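Local atomic coordinates of alginase (Pseudoalteromonas, PDB entry 4Q8K), a protein that degrades the polysaccharide alginate as a polysaccharide lyase of family 18, probably cleaving its chains by beta-elimination. Residues T243-S251 against E272-T280. Residues are numbered along the deposited sequence; the frame is centred on the assembly and turned at random.
Sequences TDESGFNDS and EKFALGTMT. With CA (calcium ion), chain B.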
# COMPACT_ATOMS: atom_id res chain seq x y z
N THR A 243 -0.23 -14.84 3.36
CA THR A 243 -0.72 -15.34 4.65
C THR A 243 -1.80 -16.40 4.51
O THR A 243 -2.22 -16.74 3.40
CB THR A 243 -1.35 -14.22 5.50
OG1 THR A 243 -2.64 -13.89 4.97
CG2 THR A 243 -0.45 -12.98 5.53
N ASP A 244 -2.27 -16.89 5.65
CA ASP A 244 -3.33 -17.89 5.70
C ASP A 244 -4.70 -17.25 5.84
O ASP A 244 -5.69 -17.94 6.11
CB ASP A 244 -3.10 -18.84 6.89
CG ASP A 244 -2.75 -20.25 6.45
OD1 ASP A 244 -2.62 -20.51 5.24
OD2 ASP A 244 -2.58 -21.12 7.35
N GLU A 245 -4.79 -15.93 5.67
CA GLU A 245 -6.10 -15.29 5.77
C GLU A 245 -6.98 -15.86 4.68
O GLU A 245 -6.59 -15.88 3.51
CB GLU A 245 -6.02 -13.77 5.63
CG GLU A 245 -7.41 -13.13 5.58
CD GLU A 245 -7.38 -11.61 5.57
OE1 GLU A 245 -8.43 -11.02 5.23
OE2 GLU A 245 -6.33 -11.01 5.90
N SER A 246 -8.16 -16.33 5.06
CA SER A 246 -9.05 -16.96 4.09
C SER A 246 -9.78 -15.94 3.21
O SER A 246 -9.88 -14.76 3.56
CB SER A 246 -10.08 -17.86 4.79
OG SER A 246 -10.91 -17.12 5.67
N GLY A 247 -10.28 -16.40 2.07
CA GLY A 247 -11.11 -15.58 1.21
C GLY A 247 -10.48 -15.12 -0.09
O GLY A 247 -11.11 -14.39 -0.85
N PHE A 248 -9.24 -15.55 -0.35
CA PHE A 248 -8.52 -15.13 -1.55
C PHE A 248 -8.19 -16.32 -2.44
O PHE A 248 -8.51 -17.46 -2.09
CB PHE A 248 -7.25 -14.35 -1.16
CG PHE A 248 -7.49 -13.26 -0.14
CD1 PHE A 248 -8.40 -12.25 -0.39
CD2 PHE A 248 -6.82 -13.26 1.07
CE1 PHE A 248 -8.63 -11.26 0.54
CE2 PHE A 248 -7.05 -12.26 2.01
CZ PHE A 248 -7.96 -11.25 1.74
N ASN A 249 -7.58 -16.06 -3.59
CA ASN A 249 -7.29 -17.12 -4.57
C ASN A 249 -6.33 -18.19 -4.05
O ASN A 249 -6.47 -19.37 -4.38
CB ASN A 249 -6.72 -16.55 -5.87
CG ASN A 249 -7.72 -15.69 -6.63
OD1 ASN A 249 -8.84 -15.46 -6.18
ND2 ASN A 249 -7.30 -15.21 -7.79
N ASP A 250 -5.32 -17.76 -3.28
CA ASP A 250 -4.36 -18.69 -2.70
C ASP A 250 -4.68 -18.91 -1.23
O ASP A 250 -5.12 -19.99 -0.84
CB ASP A 250 -2.93 -18.16 -2.89
CG ASP A 250 -1.87 -19.15 -2.42
OD1 ASP A 250 -1.47 -20.02 -3.21
OD2 ASP A 250 -1.44 -19.04 -1.26
N SER A 251 -4.49 -17.87 -0.42
CA SER A 251 -4.81 -17.90 1.01
C SER A 251 -4.02 -18.98 1.74
O SER A 251 -4.46 -19.48 2.78
CB SER A 251 -6.32 -18.10 1.23
OG SER A 251 -7.05 -16.93 0.91
N GLU A 272 -15.08 -4.27 3.02
CA GLU A 272 -15.35 -5.33 2.07
C GLU A 272 -14.04 -5.69 1.38
O GLU A 272 -13.32 -4.80 0.93
CB GLU A 272 -16.39 -4.86 1.04
CG GLU A 272 -17.70 -4.45 1.68
CD GLU A 272 -18.79 -4.07 0.68
OE1 GLU A 272 -18.76 -4.52 -0.48
OE2 GLU A 272 -19.69 -3.30 1.09
N LYS A 273 -13.73 -6.97 1.33
CA LYS A 273 -12.49 -7.42 0.70
C LYS A 273 -12.75 -8.18 -0.58
O LYS A 273 -13.82 -8.78 -0.76
CB LYS A 273 -11.68 -8.27 1.68
CG LYS A 273 -12.23 -9.67 1.93
CD LYS A 273 -11.51 -10.28 3.14
CE LYS A 273 -11.43 -11.79 3.10
NZ LYS A 273 -10.82 -12.32 4.37
N PHE A 274 -11.78 -8.14 -1.48
CA PHE A 274 -11.94 -8.69 -2.82
C PHE A 274 -10.60 -9.13 -3.39
O PHE A 274 -9.66 -8.34 -3.45
CB PHE A 274 -12.56 -7.63 -3.73
CG PHE A 274 -13.18 -8.19 -4.98
CD1 PHE A 274 -12.41 -8.40 -6.12
CD2 PHE A 274 -14.54 -8.47 -5.03
CE1 PHE A 274 -12.99 -8.90 -7.28
CE2 PHE A 274 -15.12 -8.97 -6.20
CZ PHE A 274 -14.34 -9.18 -7.33
N ALA A 275 -10.52 -10.38 -3.83
CA ALA A 275 -9.30 -10.89 -4.43
C ALA A 275 -9.13 -10.43 -5.88
O ALA A 275 -10.05 -10.58 -6.69
CB ALA A 275 -9.25 -12.42 -4.33
N LEU A 276 -7.96 -9.89 -6.19
CA LEU A 276 -7.67 -9.41 -7.54
C LEU A 276 -6.80 -10.39 -8.33
O LEU A 276 -6.99 -10.58 -9.52
CB LEU A 276 -7.00 -8.03 -7.47
CG LEU A 276 -7.91 -7.00 -6.78
CD1 LEU A 276 -7.14 -5.76 -6.38
CD2 LEU A 276 -9.13 -6.66 -7.66
N GLY A 277 -5.83 -11.01 -7.67
CA GLY A 277 -4.96 -11.94 -8.36
C GLY A 277 -3.96 -12.57 -7.42
O GLY A 277 -4.06 -12.41 -6.21
N THR A 278 -3.01 -13.31 -8.00
CA THR A 278 -1.87 -13.85 -7.27
C THR A 278 -0.60 -13.65 -8.09
O THR A 278 -0.66 -13.48 -9.31
CB THR A 278 -2.03 -15.37 -7.00
OG1 THR A 278 -2.18 -16.06 -8.25
CG2 THR A 278 -3.23 -15.65 -6.11
N MET A 279 0.54 -13.67 -7.41
CA MET A 279 1.82 -13.50 -8.08
C MET A 279 2.91 -14.19 -7.28
O MET A 279 2.76 -14.41 -6.08
CB MET A 279 2.18 -12.02 -8.22
CG MET A 279 2.36 -11.29 -6.89
SD MET A 279 2.55 -9.50 -7.08
CE MET A 279 3.88 -9.44 -8.29
N THR A 280 4.01 -14.51 -7.96
CA THR A 280 5.21 -14.96 -7.27
C THR A 280 6.25 -13.84 -7.28
O THR A 280 6.19 -12.91 -8.09
CB THR A 280 5.77 -16.28 -7.86
OG1 THR A 280 6.11 -16.10 -9.24
CG2 THR A 280 4.74 -17.40 -7.73
CA CA B . 0.40 -17.73 -0.27
O HOH W 1 -1.42 -16.31 0.70
O HOH W 2 -10.93 -14.08 6.96
O HOH W 3 -5.95 -13.65 -4.30
O HOH W 4 -4.85 -16.33 -8.96
O HOH W 5 -8.86 -13.43 -9.66
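K273 reaches from its strand to the calcium-binding loop and is gripped there twice. Its NZ donates to S246 O at 2.7 Å, nearly along the C=O axis (164°). K273 NZ also forms a salt bridge with E245 OE1 at 2.9 Å. E245 OE1 receives it on its anti lone pair. The two side chains approach from opposite directions, both extended beyond CG. E245 OE1 has a second cationic partner, R263, so this carboxylate is shared between two positive charges.

The close packing runs along the strand from the K273 chain to T278. The K273 chain crosses F248 at about a right angle, with K273 CE 3.8 Å from F248 CZ. A275 CB sits at the edge of the same ring, near its plane, and is 4.0 Å from F248 CD1. A275 CB also lies 3.6 Å from N249 OD1. Further along, T278 CG2 meets N249 CB at 3.6 Å and D250 CB more distantly. Chi1 58° puts T278 OG1 between the backbone N and the carbonyl carbon, with CG2 beside the backbone N and against the loop.

The ND2 end and backbone N of N249 meet the strand more loosely, through water. One molecule links N249 N to G277 O, and another links N249 ND2 to T278 OG1. A third accepts from N249 ND2 and reaches L276 O only weakly.

Inside the loop, S251 OG donates to E245 O and accepts from F248 N, tying its two limbs together. D250 OD2 binds the calcium ion at 2.5 Å; D242, V252, N255 and I257 complete the protein ligands. The loop connects strands 234-241 and 257-265. It lies against strand 271-280, which pairs antiparallel with 257-265, the ladder interrupted by a classic beta bulge where L276 and G277 face V260. From that neighbouring strand, Y261 stacks on F248, and D259 accepts from D250 N and S251 N.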